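Local atomic coordinates of nitroalkane oxidase (Podospora anserina, PDB entry 3MKH), a protein that oxidises nitroalkanes to aldehydes or ketones with FAD and molecular oxygen, releasing nitrite and hydrogen peroxide. Residues Leu284-Ala292 against Pro384-Leu395. Numbering follows the deposited sequence.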
ATOM      1  N   LEU A 284     -15.558 -13.567  -0.684  1.00 18.87           N
ATOM      2  CA  LEU A 284     -15.685 -12.461  -1.633  1.00 20.96           C
ATOM      3  C   LEU A 284     -14.470 -12.392  -2.557  1.00 17.53           C
ATOM      4  O   LEU A 284     -14.605 -12.066  -3.727  1.00 18.93           O
ATOM      5  CB  LEU A 284     -15.839 -11.123  -0.911  1.00 18.48           C
ATOM      6  CG  LEU A 284     -17.084 -10.909  -0.068  1.00 21.78           C
ATOM      7  CD1 LEU A 284     -17.031  -9.521   0.588  1.00 20.52           C
ATOM      8  CD2 LEU A 284     -18.357 -11.078  -0.921  1.00 22.77           C
ATOM      9  N   MET A 285     -13.286 -12.677  -2.015  1.00 19.47           N
ATOM     10  CA  MET A 285     -12.062 -12.631  -2.816  1.00 18.35           C
ATOM     11  C   MET A 285     -12.105 -13.695  -3.894  1.00 20.52           C
ATOM     12  O   MET A 285     -11.808 -13.429  -5.059  1.00 19.56           O
ATOM     13  CB  MET A 285     -10.826 -12.797  -1.927  1.00 18.08           C
ATOM     14  CG  MET A 285     -10.650 -11.617  -0.964  1.00 23.31           C
ATOM     15  SD  MET A 285      -9.361 -11.838   0.281  1.00 22.75           S
ATOM     16  CE  MET A 285      -7.901 -11.662  -0.751  1.00 19.13           C
ATOM     17  N   ARG A 286     -12.490 -14.901  -3.497  1.00 18.99           N
ATOM     18  CA  ARG A 286     -12.703 -15.990  -4.446  1.00 21.06           C
ATOM     19  C   ARG A 286     -13.715 -15.577  -5.521  1.00 20.28           C
ATOM     20  O   ARG A 286     -13.478 -15.754  -6.713  1.00 20.53           O
ATOM     21  CB  ARG A 286     -13.185 -17.250  -3.697  1.00 19.33           C
ATOM     22  CG  ARG A 286     -13.737 -18.319  -4.613  1.00 24.30           C
ATOM     23  CD  ARG A 286     -13.338 -19.710  -4.135  1.00 24.64           C
ATOM     24  NE  ARG A 286     -14.033 -20.189  -2.935  1.00 22.31           N
ATOM     25  CZ  ARG A 286     -15.250 -20.718  -2.943  1.00 23.69           C
ATOM     26  NH1 ARG A 286     -15.941 -20.783  -4.078  1.00 28.11           N
ATOM     27  NH2 ARG A 286     -15.786 -21.178  -1.818  1.00 23.62           N
ATOM     28  N   ALA A 287     -14.847 -15.012  -5.105  1.00 19.13           N
ATOM     29  CA  ALA A 287     -15.852 -14.594  -6.089  1.00 19.19           C
ATOM     30  C   ALA A 287     -15.307 -13.525  -7.045  1.00 20.46           C
ATOM     31  O   ALA A 287     -15.574 -13.564  -8.236  1.00 21.14           O
ATOM     32  CB  ALA A 287     -17.139 -14.086  -5.404  1.00 20.62           C
ATOM     33  N   ALA A 288     -14.560 -12.563  -6.513  1.00 19.06           N
ATOM     34  CA  ALA A 288     -14.018 -11.496  -7.349  1.00 20.63           C
ATOM     35  C   ALA A 288     -12.990 -12.063  -8.326  1.00 20.28           C
ATOM     36  O   ALA A 288     -13.004 -11.745  -9.524  1.00 20.09           O
ATOM     37  CB  ALA A 288     -13.399 -10.397  -6.481  1.00 17.43           C
ATOM     38  N   PHE A 289     -12.104 -12.915  -7.816  1.00 20.51           N
ATOM     39  CA  PHE A 289     -11.114 -13.562  -8.675  1.00 21.79           C
ATOM     40  C   PHE A 289     -11.796 -14.378  -9.777  1.00 21.13           C
ATOM     41  O   PHE A 289     -11.447 -14.263 -10.949  1.00 22.24           O
ATOM     42  CB  PHE A 289     -10.186 -14.466  -7.862  1.00 20.31           C
ATOM     43  CG  PHE A 289      -9.199 -15.212  -8.709  1.00 20.03           C
ATOM     44  CD1 PHE A 289      -7.963 -14.652  -9.016  1.00 23.00           C
ATOM     45  CD2 PHE A 289      -9.515 -16.457  -9.226  1.00 21.61           C
ATOM     46  CE1 PHE A 289      -7.048 -15.339  -9.816  1.00 22.79           C
ATOM     47  CE2 PHE A 289      -8.618 -17.146 -10.023  1.00 22.81           C
ATOM     48  CZ  PHE A 289      -7.377 -16.584 -10.319  1.00 25.72           C
ATOM     49  N   ASP A 290     -12.764 -15.208  -9.399  1.00 21.19           N
ATOM     50  CA  ASP A 290     -13.480 -16.038 -10.368  1.00 22.85           C
ATOM     51  C   ASP A 290     -14.184 -15.231 -11.448  1.00 24.66           C
ATOM     52  O   ASP A 290     -14.146 -15.601 -12.624  1.00 21.93           O
ATOM     53  CB  ASP A 290     -14.511 -16.919  -9.668  1.00 23.06           C
ATOM     54  CG  ASP A 290     -13.876 -18.096  -8.914  1.00 27.50           C
ATOM     55  OD1 ASP A 290     -12.654 -18.329  -9.034  1.00 23.25           O
ATOM     56  OD2 ASP A 290     -14.618 -18.790  -8.198  1.00 28.36           O
ATOM     57  N   ALA A 291     -14.855 -14.152 -11.051  1.00 22.93           N
ATOM     58  CA  ALA A 291     -15.581 -13.326 -12.017  1.00 22.04           C
ATOM     59  C   ALA A 291     -14.635 -12.607 -12.994  1.00 24.00           C
ATOM     60  O   ALA A 291     -14.926 -12.495 -14.185  1.00 25.06           O
ATOM     61  CB  ALA A 291     -16.487 -12.331 -11.295  1.00 20.41           C
ATOM     62  N   ALA A 292     -13.502 -12.136 -12.494  1.00 22.96           N
ATOM     63  CA  ALA A 292     -12.499 -11.487 -13.349  1.00 23.39           C
ATOM     64  C   ALA A 292     -11.827 -12.480 -14.305  1.00 25.36           C
ATOM     65  O   ALA A 292     -11.601 -12.173 -15.485  1.00 25.64           O
ATOM     66  CB  ALA A 292     -11.446 -10.764 -12.497  1.00 23.29           C
ATOM     67  N   PRO A 384     -21.006  -8.256 -11.717  1.00 22.80           N
ATOM     68  CA  PRO A 384     -21.026  -8.409 -10.253  1.00 21.14           C
ATOM     69  C   PRO A 384     -20.026  -7.559  -9.469  1.00 21.09           C
ATOM     70  O   PRO A 384     -20.105  -7.577  -8.245  1.00 21.67           O
ATOM     71  CB  PRO A 384     -20.662  -9.879 -10.061  1.00 25.89           C
ATOM     72  CG  PRO A 384     -19.730 -10.167 -11.211  1.00 26.43           C
ATOM     73  CD  PRO A 384     -20.337  -9.395 -12.378  1.00 27.68           C
ATOM     74  N   PHE A 385     -19.122  -6.843 -10.140  1.00 22.07           N
ATOM     75  CA  PHE A 385     -17.974  -6.235  -9.464  1.00 20.92           C
ATOM     76  C   PHE A 385     -18.335  -5.112  -8.499  1.00 19.23           C
ATOM     77  O   PHE A 385     -17.739  -5.005  -7.431  1.00 20.41           O
ATOM     78  CB  PHE A 385     -16.917  -5.798 -10.489  1.00 21.49           C
ATOM     79  CG  PHE A 385     -16.497  -6.920 -11.404  1.00 21.27           C
ATOM     80  CD1 PHE A 385     -15.626  -7.897 -10.957  1.00 23.19           C
ATOM     81  CD2 PHE A 385     -17.019  -7.028 -12.679  1.00 25.60           C
ATOM     82  CE1 PHE A 385     -15.255  -8.954 -11.781  1.00 25.92           C
ATOM     83  CE2 PHE A 385     -16.668  -8.088 -13.508  1.00 24.27           C
ATOM     84  CZ  PHE A 385     -15.769  -9.046 -13.054  1.00 23.42           C
ATOM     85  N   SER A 386     -19.314  -4.289  -8.856  1.00 20.19           N
ATOM     86  CA  SER A 386     -19.726  -3.212  -7.963  1.00 20.38           C
ATOM     87  C   SER A 386     -20.333  -3.774  -6.670  1.00 19.84           C
ATOM     88  O   SER A 386     -19.994  -3.333  -5.572  1.00 20.12           O
ATOM     89  CB  SER A 386     -20.718  -2.277  -8.663  1.00 21.89           C
ATOM     90  OG  SER A 386     -21.170  -1.270  -7.786  1.00 23.35           O
ATOM     91  N   ASP A 387     -21.224  -4.747  -6.808  1.00 20.43           N
ATOM     92  CA  ASP A 387     -21.849  -5.361  -5.642  1.00 20.04           C
ATOM     93  C   ASP A 387     -20.807  -6.040  -4.760  1.00 22.34           C
ATOM     94  O   ASP A 387     -20.929  -6.017  -3.533  1.00 20.25           O
ATOM     95  CB  ASP A 387     -22.901  -6.384  -6.058  1.00 24.02           C
ATOM     96  CG  ASP A 387     -24.190  -5.737  -6.536  1.00 33.57           C
ATOM     97  OD1 ASP A 387     -24.349  -4.500  -6.370  1.00 32.08           O
ATOM     98  OD2 ASP A 387     -25.044  -6.480  -7.068  1.00 37.46           O
ATOM     99  N   LEU A 388     -19.799  -6.664  -5.374  1.00 20.69           N
ATOM    100  CA  LEU A 388     -18.723  -7.286  -4.583  1.00 18.91           C
ATOM    101  C   LEU A 388     -18.007  -6.250  -3.716  1.00 17.43           C
ATOM    102  O   LEU A 388     -17.842  -6.447  -2.520  1.00 21.09           O
ATOM    103  CB  LEU A 388     -17.719  -8.031  -5.474  1.00 20.60           C
ATOM    104  CG  LEU A 388     -18.236  -9.397  -5.933  1.00 23.06           C
ATOM    105  CD1 LEU A 388     -17.475  -9.863  -7.158  1.00 23.47           C
ATOM    106  CD2 LEU A 388     -18.087 -10.387  -4.785  1.00 22.03           C
ATOM    107  N   LEU A 389     -17.579  -5.146  -4.324  1.00 18.23           N
ATOM    108  CA  LEU A 389     -16.957  -4.044  -3.570  1.00 18.56           C
ATOM    109  C   LEU A 389     -17.870  -3.540  -2.429  1.00 19.26           C
ATOM    110  O   LEU A 389     -17.458  -3.412  -1.277  1.00 18.83           O
ATOM    111  CB  LEU A 389     -16.650  -2.873  -4.528  1.00 17.38           C
ATOM    112  CG  LEU A 389     -16.071  -1.637  -3.838  1.00 19.72           C
ATOM    113  CD1 LEU A 389     -14.833  -2.045  -3.030  1.00 22.28           C
ATOM    114  CD2 LEU A 389     -15.728  -0.531  -4.844  1.00 18.61           C
ATOM    115  N   ASN A 390     -19.122  -3.251  -2.755  1.00 17.99           N
ATOM    116  CA  ASN A 390     -20.035  -2.726  -1.753  1.00 22.00           C
ATOM    117  C   ASN A 390     -20.418  -3.724  -0.668  1.00 20.30           C
ATOM    118  O   ASN A 390     -20.931  -3.337   0.378  1.00 21.50           O
ATOM    119  CB  ASN A 390     -21.265  -2.116  -2.403  1.00 19.76           C
ATOM    120  CG  ASN A 390     -20.961  -0.767  -3.005  1.00 22.03           C
ATOM    121  OD1 ASN A 390     -20.635   0.163  -2.287  1.00 24.03           O
ATOM    122  ND2 ASN A 390     -21.010  -0.671  -4.328  1.00 24.68           N
ATOM    123  N   THR A 391     -20.161  -4.999  -0.918  1.00 16.92           N
ATOM    124  CA  THR A 391     -20.277  -6.009   0.137  1.00 16.83           C
ATOM    125  C   THR A 391     -19.000  -5.996   0.963  1.00 19.23           C
ATOM    126  O   THR A 391     -19.022  -5.975   2.199  1.00 21.19           O
ATOM    127  CB  THR A 391     -20.521  -7.418  -0.473  1.00 19.32           C
ATOM    128  OG1 THR A 391     -21.720  -7.392  -1.259  1.00 21.17           O
ATOM    129  CG2 THR A 391     -20.661  -8.487   0.632  1.00 18.70           C
ATOM    130  N   ALA A 392     -17.869  -5.986   0.269  1.00 17.54           N
ATOM    131  CA  ALA A 392     -16.574  -6.108   0.928  1.00 20.34           C
ATOM    132  C   ALA A 392     -16.289  -4.970   1.913  1.00 20.37           C
ATOM    133  O   ALA A 392     -15.688  -5.192   2.982  1.00 17.80           O
ATOM    134  CB  ALA A 392     -15.450  -6.204  -0.136  1.00 16.60           C
ATOM    135  N   VAL A 393     -16.718  -3.750   1.584  1.00 18.18           N
ATOM    136  CA  VAL A 393     -16.365  -2.624   2.459  1.00 21.69           C
ATOM    137  C   VAL A 393     -16.981  -2.692   3.856  1.00 16.65           C
ATOM    138  O   VAL A 393     -16.511  -2.012   4.765  1.00 20.02           O
ATOM    139  CB  VAL A 393     -16.628  -1.227   1.826  1.00 24.55           C
ATOM    140  CG1 VAL A 393     -15.822  -1.062   0.570  1.00 25.12           C
ATOM    141  CG2 VAL A 393     -18.102  -1.021   1.570  1.00 22.03           C
ATOM    142  N   VAL A 394     -18.027  -3.495   4.037  1.00 18.34           N
ATOM    143  CA  VAL A 394     -18.567  -3.695   5.378  1.00 20.72           C
ATOM    144  C   VAL A 394     -17.648  -4.538   6.290  1.00 20.18           C
ATOM    145  O   VAL A 394     -17.721  -4.450   7.507  1.00 19.41           O
ATOM    146  CB  VAL A 394     -19.965  -4.339   5.349  1.00 21.87           C
ATOM    147  CG1 VAL A 394     -19.854  -5.872   5.388  1.00 23.53           C
ATOM    148  CG2 VAL A 394     -20.786  -3.824   6.510  1.00 22.29           C
ATOM    149  N   LEU A 395     -16.804  -5.373   5.702  1.00 20.15           N
ATOM    150  CA  LEU A 395     -16.073  -6.354   6.509  1.00 21.01           C
ATOM    151  C   LEU A 395     -15.126  -5.722   7.535  1.00 21.66           C
ATOM    152  O   LEU A 395     -15.093  -6.157   8.684  1.00 21.68           O
ATOM    153  CB  LEU A 395     -15.349  -7.378   5.618  1.00 18.89           C
ATOM    154  CG  LEU A 395     -16.284  -8.210   4.715  1.00 19.95           C
ATOM    155  CD1 LEU A 395     -15.441  -9.210   3.917  1.00 18.03           C
ATOM    156  CD2 LEU A 395     -17.376  -8.954   5.514  1.00 20.84           C
TER
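Leu284 fits as a knob into a hole formed by Leu388, Thr391 and Ala392 of the helix of residues 385-392 together with Leu395, just past its end. Its CB points at that helix, with CG anti to the carbonyl carbon (chi1 -65°). Leu284 CD1 lies 3.7 Å from Leu395 CD1 and 3.5 Å from Ala392 CA, a tight approach to the backbone for which a side chain as short as alanine leaves room. Leu284 CD2 meets Leu388 CD2 at 3.9 Å, while CG2 of Thr391 touches both methyls of Leu284. Threonine suits this place: Thr391 OG1 hydrogen-bonds Asp387 O at 2.8 Å, while CG2, anti to the backbone N, faces Leu284; a serine here would probably keep that bond but open a gap beside both methyls. The helices run nearly antiparallel (163°) in the C-terminal helical domain of the acyl-CoA dehydrogenase fold, and just beyond Ala392 the chain brings Val394 against FAD. Toward Ala291, Leu388 lies against alanines whose short side chains let its CD1 come within 3.8 Å of Ala288 CA, with CD2 near Ala287 CB. Phe385 CE1 is 3.6 Å from Ala291 CB, the ring edge meets Ala292 N, and Pro384 CG covers one face.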